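Local coordinates for 6-pyruvoyl tetrahydrobiopterin synthase (Plasmodium vivax, PDB 3LX3), which belongs to the 6-pyruvoyl tetrahydropterin synthase family, binds zinc and forms an assembly of six chains, at residues A[35-40]-A[107-112]; A[89-94]-A[98-103]. All coordinates share one frame; numbering follows the deposited sequence.

Contact 1. Residues A[35-40]-A[107-112]; sequences AHFIAF and FKITCE. With ZN (zinc ion), chain B.
The Phe-37 ring, which also stacks with Tyr-117, meets strand 106-111 by its outer end: Ile-109 CG2 lies at the edge, near the ring plane, 4.3 Å from Phe-37 CZ, while the sulfur of Cys-111 stands obliquely to the ring, SG being 4.0 Å from Phe-37 CE1. This Cys sulfur-aromatic contact, with SG 5.0 Å from the ring centroid and 65° off its normal, joins strand 20-40, in the long antiparallel sheet of the tunnelling (T-) fold known for this family, to the middle strand of the small three-stranded sheet. Phe-37 CG sits between the backbone N and the carbonyl carbon (chi1 63°), which carries the ring across to the second sheet. No direct hydrogen bond spans the two segments. The preceding residue, His-36, binds zinc through NE2, together with His-48, His-50 and two waters; its ND1 is hydrogen-bonded to Ser-132 OG, which should help fix the imidazole's rotation. Near residue 40 the contact turns polar. In the conformer described, Glu-112 OE2 accepts a hydrogen bond from Gly-42 N, which would hold the carboxylate near the chain just after Phe-40. In that conformer a water can also bridge the segments, lying 3.0 Å from Phe-40 O and 2.6 Å from Glu-112 OE2.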
loop_
_atom_site.group_PDB
_atom_site.type_symbol
_atom_site.label_atom_id
_atom_site.label_comp_id
_atom_site.label_asym_id
_atom_site.label_seq_id
_atom_site.Cartn_x
_atom_site.Cartn_y
_atom_site.Cartn_z
ATOM N N ALA A 35 -8.295 -22.384 3.992
ATOM C CA ALA A 35 -9.282 -22.819 3.038
ATOM C C ALA A 35 -10.686 -22.732 3.674
ATOM O O ALA A 35 -10.839 -22.867 4.889
ATOM C CB ALA A 35 -8.988 -24.258 2.602
ATOM N N HIS A 36 -11.709 -22.513 2.844
ATOM C CA HIS A 36 -13.074 -22.472 3.326
ATOM C C HIS A 36 -14.034 -22.632 2.153
ATOM O O HIS A 36 -13.622 -22.568 1.005
ATOM C CB HIS A 36 -13.343 -21.176 4.125
ATOM C CG HIS A 36 -13.848 -20.021 3.315
ATOM N ND1 HIS A 36 -14.996 -19.341 3.668
ATOM C CD2 HIS A 36 -13.347 -19.392 2.229
ATOM C CE1 HIS A 36 -15.183 -18.347 2.811
ATOM N NE2 HIS A 36 -14.211 -18.359 1.912
ATOM N N PHE A 37 -15.309 -22.727 2.473
ATOM C CA PHE A 37 -16.358 -22.405 1.505
ATOM C C PHE A 37 -17.603 -21.989 2.284
ATOM O O PHE A 37 -17.963 -22.587 3.314
ATOM C CB PHE A 37 -16.629 -23.564 0.487
ATOM C CG PHE A 37 -17.139 -24.852 1.090
ATOM C CD1 PHE A 37 -18.495 -25.081 1.270
ATOM C CD2 PHE A 37 -16.247 -25.871 1.377
ATOM C CE1 PHE A 37 -18.951 -26.297 1.755
ATOM C CE2 PHE A 37 -16.688 -27.059 1.883
ATOM C CZ PHE A 37 -18.039 -27.264 2.080
ATOM N N ILE A 38 -18.304 -21.004 1.739
ATOM C CA ILE A 38 -19.606 -20.554 2.262
ATOM C C ILE A 38 -20.694 -21.535 1.856
ATOM O O ILE A 38 -20.754 -21.961 0.699
ATOM C CB ILE A 38 -19.986 -19.174 1.656
ATOM C CG1 ILE A 38 -18.995 -18.089 2.089
ATOM C CG2 ILE A 38 -21.462 -18.802 2.006
ATOM C CD1 ILE A 38 -18.918 -17.819 3.565
ATOM N N ALA A 39 -21.552 -21.903 2.803
ATOM C CA ALA A 39 -22.775 -22.628 2.521
ATOM C C ALA A 39 -23.868 -22.078 3.398
ATOM O O ALA A 39 -23.689 -21.917 4.595
ATOM C CB ALA A 39 -22.603 -24.154 2.808
ATOM N N PHE A 40 -25.017 -21.803 2.794
ATOM C CA PHE A 40 -26.241 -21.439 3.528
ATOM C C PHE A 40 -27.441 -21.983 2.751
ATOM O O PHE A 40 -27.261 -22.661 1.771
ATOM C CB PHE A 40 -26.340 -19.910 3.823
ATOM C CG PHE A 40 -26.212 -19.000 2.635
ATOM C CD1 PHE A 40 -27.308 -18.706 1.816
ATOM C CD2 PHE A 40 -25.025 -18.310 2.422
ATOM C CE1 PHE A 40 -27.202 -17.799 0.759
ATOM C CE2 PHE A 40 -24.921 -17.401 1.366
ATOM C CZ PHE A 40 -26.020 -17.165 0.532
ATOM N N PHE A 107 -12.663 -35.641 8.692
ATOM C CA PHE A 107 -14.023 -35.088 8.665
ATOM C C PHE A 107 -14.530 -35.215 7.249
ATOM O O PHE A 107 -13.847 -34.790 6.284
ATOM C CB PHE A 107 -14.056 -33.617 9.065
ATOM C CG PHE A 107 -13.787 -33.344 10.534
ATOM C CD1 PHE A 107 -14.616 -33.854 11.530
ATOM C CD2 PHE A 107 -12.706 -32.563 10.914
ATOM C CE1 PHE A 107 -14.369 -33.583 12.862
ATOM C CE2 PHE A 107 -12.452 -32.307 12.240
ATOM C CZ PHE A 107 -13.279 -32.838 13.208
ATOM N N LYS A 108 -15.723 -35.793 7.132
ATOM C CA LYS A 108 -16.431 -35.883 5.857
ATOM C C LYS A 108 -17.610 -34.907 5.910
ATOM O O LYS A 108 -18.406 -34.921 6.839
ATOM C CB LYS A 108 -16.875 -37.311 5.572
ATOM C CG LYS A 108 -17.766 -37.469 4.336
ATOM C CD LYS A 108 -18.164 -38.907 4.176
ATOM C CE LYS A 108 -19.099 -39.063 3.014
ATOM N NZ LYS A 108 -19.506 -40.498 2.849
ATOM N N ILE A 109 -17.710 -34.045 4.917
ATOM C CA ILE A 109 -18.714 -33.012 4.874
ATOM C C ILE A 109 -19.602 -33.266 3.676
ATOM O O ILE A 109 -19.102 -33.367 2.566
ATOM C CB ILE A 109 -18.093 -31.616 4.702
ATOM C CG1 ILE A 109 -17.089 -31.339 5.824
ATOM C CG2 ILE A 109 -19.204 -30.520 4.687
ATOM C CD1 ILE A 109 -16.360 -30.009 5.655
ATOM N N THR A 110 -20.905 -33.405 3.906
ATOM C CA THR A 110 -21.871 -33.608 2.841
ATOM C C THR A 110 -22.795 -32.394 2.786
ATOM O O THR A 110 -23.325 -31.940 3.809
ATOM C CB THR A 110 -22.689 -34.861 3.023
ATOM O OG1 THR A 110 -21.812 -35.994 3.173
ATOM C CG2 THR A 110 -23.597 -35.089 1.815
ATOM N N CYS A 111 -22.957 -31.850 1.597
ATOM C CA CYS A 111 -23.715 -30.608 1.386
ATOM C C CYS A 111 -25.167 -30.907 0.971
ATOM O O CYS A 111 -25.505 -32.053 0.652
ATOM C CB CYS A 111 -23.067 -29.782 0.311
ATOM S SG CYS A 111 -21.344 -29.348 0.796
ATOM N N GLU A 112 -26.001 -29.875 0.953
ATOM C CA GLU A 112 -27.407 -29.964 0.546
ATOM C C GLU A 112 -27.568 -30.490 -0.875
ATOM O O GLU A 112 -28.567 -31.137 -1.199
ATOM C CB GLU A 112 -28.081 -28.575 0.537
ATOM C CG GLU A 112 -28.270 -27.832 1.844
ATOM C CD GLU A 112 -29.190 -26.586 1.647
ATOM O OE1 GLU A 112 -30.248 -26.556 2.305
ATOM O OE2 GLU A 112 -28.887 -25.686 0.810
HETATM ZN ZN ZN B . -14.132 -17.023 0.284
HETATM O O HOH W 1 -26.284 -25.247 0.741
HETATM O O HOH W 2 -16.173 -17.106 0.111
HETATM O O HOH W 3 -14.436 -15.561 -1.307
#

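Contact 2. Residues A[89-94]-A[98-103]; sequences FILPMY and LNIQEV
Strands 89-92 and 98-103 run at 110° to each other, their axes 9.7 Å apart at closest approach, and no hydrogen bond links them, so side chains make most of the contact. Ile-100 takes part in most of the touching pairs. Its CG1 is anti to the carbonyl carbon (chi1 -59°), and the extended branch delivers CD1 to three neighbours. One is Leu-91, whose CD1 lies 4.0 Å from Ile-100 CD1, the two side chains lying alongside and pointing opposite ways. The other two belong to the backbone: Ile-100 CD1 approaches Pro-92 O at 3.6 Å and Met-93 CA at 4.0 Å, so the methyl rests on the main chain where strand 89-92 gives way to the following loop. Two residues earlier, Leu-98 crosses Pro-92 at about a right angle, with its CD1 4.2 Å from Pro-92 CG. Both side-chain pairs are apolar, and they flank a short loop between strands of different sheets. Leu-98 also touches Cys-111 of the segment 107-112, and packs on Phe-37 and Ala-39 of strand 20-40. Strand 89-92 itself pairs in parallel with strand 124-127, and strand 98-103 is an outer strand of the three-stranded sheet within this chain.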
loop_
_atom_site.group_PDB
_atom_site.type_symbol
_atom_site.label_atom_id
_atom_site.label_comp_id
_atom_site.label_asym_id
_atom_site.label_seq_id
_atom_site.Cartn_x
_atom_site.Cartn_y
_atom_site.Cartn_z
ATOM N N PHE A 89 -8.180 -25.720 6.952
ATOM C CA PHE A 89 -9.537 -25.540 6.505
ATOM C C PHE A 89 -10.409 -25.077 7.677
ATOM O O PHE A 89 -10.404 -25.743 8.732
ATOM C CB PHE A 89 -10.116 -26.827 5.880
ATOM C CG PHE A 89 -11.565 -26.727 5.509
ATOM C CD1 PHE A 89 -11.958 -26.174 4.324
ATOM C CD2 PHE A 89 -12.564 -27.242 6.347
ATOM C CE1 PHE A 89 -13.252 -26.093 3.985
ATOM C CE2 PHE A 89 -13.877 -27.169 6.011
ATOM C CZ PHE A 89 -14.245 -26.590 4.845
ATOM N N ILE A 90 -11.163 -23.994 7.502
ATOM C CA ILE A 90 -12.059 -23.497 8.533
ATOM C C ILE A 90 -13.375 -24.237 8.477
ATOM O O ILE A 90 -14.125 -24.124 7.503
ATOM C CB ILE A 90 -12.288 -21.991 8.389
ATOM C CG1 ILE A 90 -10.954 -21.251 8.598
ATOM C CG2 ILE A 90 -13.344 -21.526 9.386
ATOM C CD1 ILE A 90 -11.052 -19.772 8.203
ATOM N N LEU A 91 -13.666 -25.006 9.526
ATOM C CA LEU A 91 -14.841 -25.884 9.557
ATOM C C LEU A 91 -15.883 -25.270 10.492
ATOM O O LEU A 91 -15.679 -25.244 11.702
ATOM C CB LEU A 91 -14.457 -27.295 10.012
ATOM C CG LEU A 91 -15.529 -28.369 9.996
ATOM C CD1 LEU A 91 -16.157 -28.516 8.689
ATOM C CD2 LEU A 91 -14.866 -29.706 10.462
ATOM N N PRO A 92 -16.997 -24.778 9.920
ATOM C CA PRO A 92 -18.034 -24.191 10.756
ATOM C C PRO A 92 -18.885 -25.244 11.364
ATOM O O PRO A 92 -19.821 -25.735 10.699
ATOM C CB PRO A 92 -18.814 -23.320 9.749
ATOM C CG PRO A 92 -18.638 -23.926 8.490
ATOM C CD PRO A 92 -17.324 -24.660 8.490
ATOM N N MET A 93 -18.648 -25.495 12.638
ATOM C CA MET A 93 -19.201 -26.664 13.322
ATOM C C MET A 93 -20.720 -26.540 13.629
ATOM O O MET A 93 -21.385 -27.580 13.874
ATOM C CB MET A 93 -18.287 -27.017 14.513
ATOM C CG MET A 93 -18.411 -26.065 15.648
ATOM S SD MET A 93 -17.071 -25.909 16.935
ATOM C CE MET A 93 -17.653 -27.114 18.144
ATOM N N TYR A 94 -21.310 -25.345 13.526
ATOM C CA TYR A 94 -22.728 -25.163 13.743
ATOM C C TYR A 94 -23.587 -24.918 12.487
ATOM O O TYR A 94 -24.704 -24.463 12.571
ATOM C CB TYR A 94 -22.925 -24.065 14.734
ATOM C CG TYR A 94 -22.339 -24.280 16.101
ATOM C CD1 TYR A 94 -22.221 -25.541 16.651
ATOM C CD2 TYR A 94 -21.914 -23.217 16.864
ATOM C CE1 TYR A 94 -21.761 -25.706 17.966
ATOM C CE2 TYR A 94 -21.450 -23.397 18.144
ATOM C CZ TYR A 94 -21.350 -24.630 18.691
ATOM O OH TYR A 94 -20.908 -24.861 19.970
ATOM N N LEU A 98 -24.703 -28.224 6.440
ATOM C CA LEU A 98 -23.631 -29.178 6.233
ATOM C C LEU A 98 -23.812 -30.331 7.185
ATOM O O LEU A 98 -24.182 -30.121 8.356
ATOM C CB LEU A 98 -22.246 -28.580 6.485
ATOM C CG LEU A 98 -21.896 -27.354 5.666
ATOM C CD1 LEU A 98 -20.547 -26.783 6.150
ATOM C CD2 LEU A 98 -21.886 -27.681 4.199
ATOM N N ASN A 99 -23.595 -31.550 6.684
ATOM C CA ASN A 99 -23.552 -32.774 7.487
ATOM C C ASN A 99 -22.111 -33.124 7.721
ATOM O O ASN A 99 -21.383 -33.423 6.789
ATOM C CB ASN A 99 -24.289 -33.888 6.735
ATOM C CG ASN A 99 -24.371 -35.173 7.486
ATOM O OD1 ASN A 99 -23.395 -35.638 8.038
ATOM N ND2 ASN A 99 -25.541 -35.807 7.440
ATOM N N ILE A 100 -21.649 -33.010 8.954
ATOM C CA ILE A 100 -20.224 -33.118 9.295
ATOM C C ILE A 100 -20.062 -34.461 9.995
ATOM O O ILE A 100 -20.625 -34.657 11.077
ATOM C CB ILE A 100 -19.745 -31.947 10.194
ATOM C CG1 ILE A 100 -19.977 -30.606 9.480
ATOM C CG2 ILE A 100 -18.271 -32.181 10.602
ATOM C CD1 ILE A 100 -19.703 -29.334 10.326
ATOM N N GLN A 101 -19.382 -35.404 9.351
ATOM C CA GLN A 101 -19.228 -36.790 9.853
ATOM C C GLN A 101 -17.765 -37.015 10.239
ATOM O O GLN A 101 -16.859 -36.485 9.585
ATOM C CB GLN A 101 -19.657 -37.830 8.765
ATOM C CG GLN A 101 -19.651 -39.372 9.175
ATOM C CD GLN A 101 -20.088 -40.396 8.059
ATOM O OE1 GLN A 101 -20.674 -40.017 7.055
ATOM N NE2 GLN A 101 -19.839 -41.680 8.280
ATOM N N GLU A 102 -17.517 -37.767 11.302
ATOM C CA GLU A 102 -16.181 -38.240 11.629
ATOM C C GLU A 102 -15.986 -39.608 11.026
ATOM O O GLU A 102 -16.724 -40.531 11.353
ATOM C CB GLU A 102 -16.042 -38.410 13.114
ATOM C CG GLU A 102 -16.152 -37.174 13.892
ATOM C CD GLU A 102 -15.922 -37.504 15.332
ATOM O OE1 GLU A 102 -16.771 -38.210 15.883
ATOM O OE2 GLU A 102 -14.866 -37.129 15.870
ATOM N N VAL A 103 -15.026 -39.762 10.142
ATOM C CA VAL A 103 -14.739 -41.003 9.454
ATOM C C VAL A 103 -13.256 -41.280 9.659
ATOM O O VAL A 103 -12.411 -40.567 9.119
ATOM C CB VAL A 103 -15.049 -40.921 7.945
ATOM C CG1 VAL A 103 -14.689 -42.230 7.239
ATOM C CG2 VAL A 103 -16.545 -40.559 7.761
#

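From the N terminus, the chain passes first through 35-40 of strand 20-40, then strand 48-61 and helix 71-85, before entering 89-94. A short loop leads to 98-103, where contact 2 closes a small loop; strand 106-111 follows, and contact 1 closes a much larger one that contains the whole of contact 2. The two meet directly, Ile-109 CD1 of contact 1 lying 3.4 Å from Leu-91 CD1 of contact 2. Probable backbone hydrogen bonds connect them too, from Gln-101 N to Lys-108 O within the three-stranded sheet, and from Ile-90 N to Ala-35 O. Together they tie three sheets of the subunit into one region beside the zinc site.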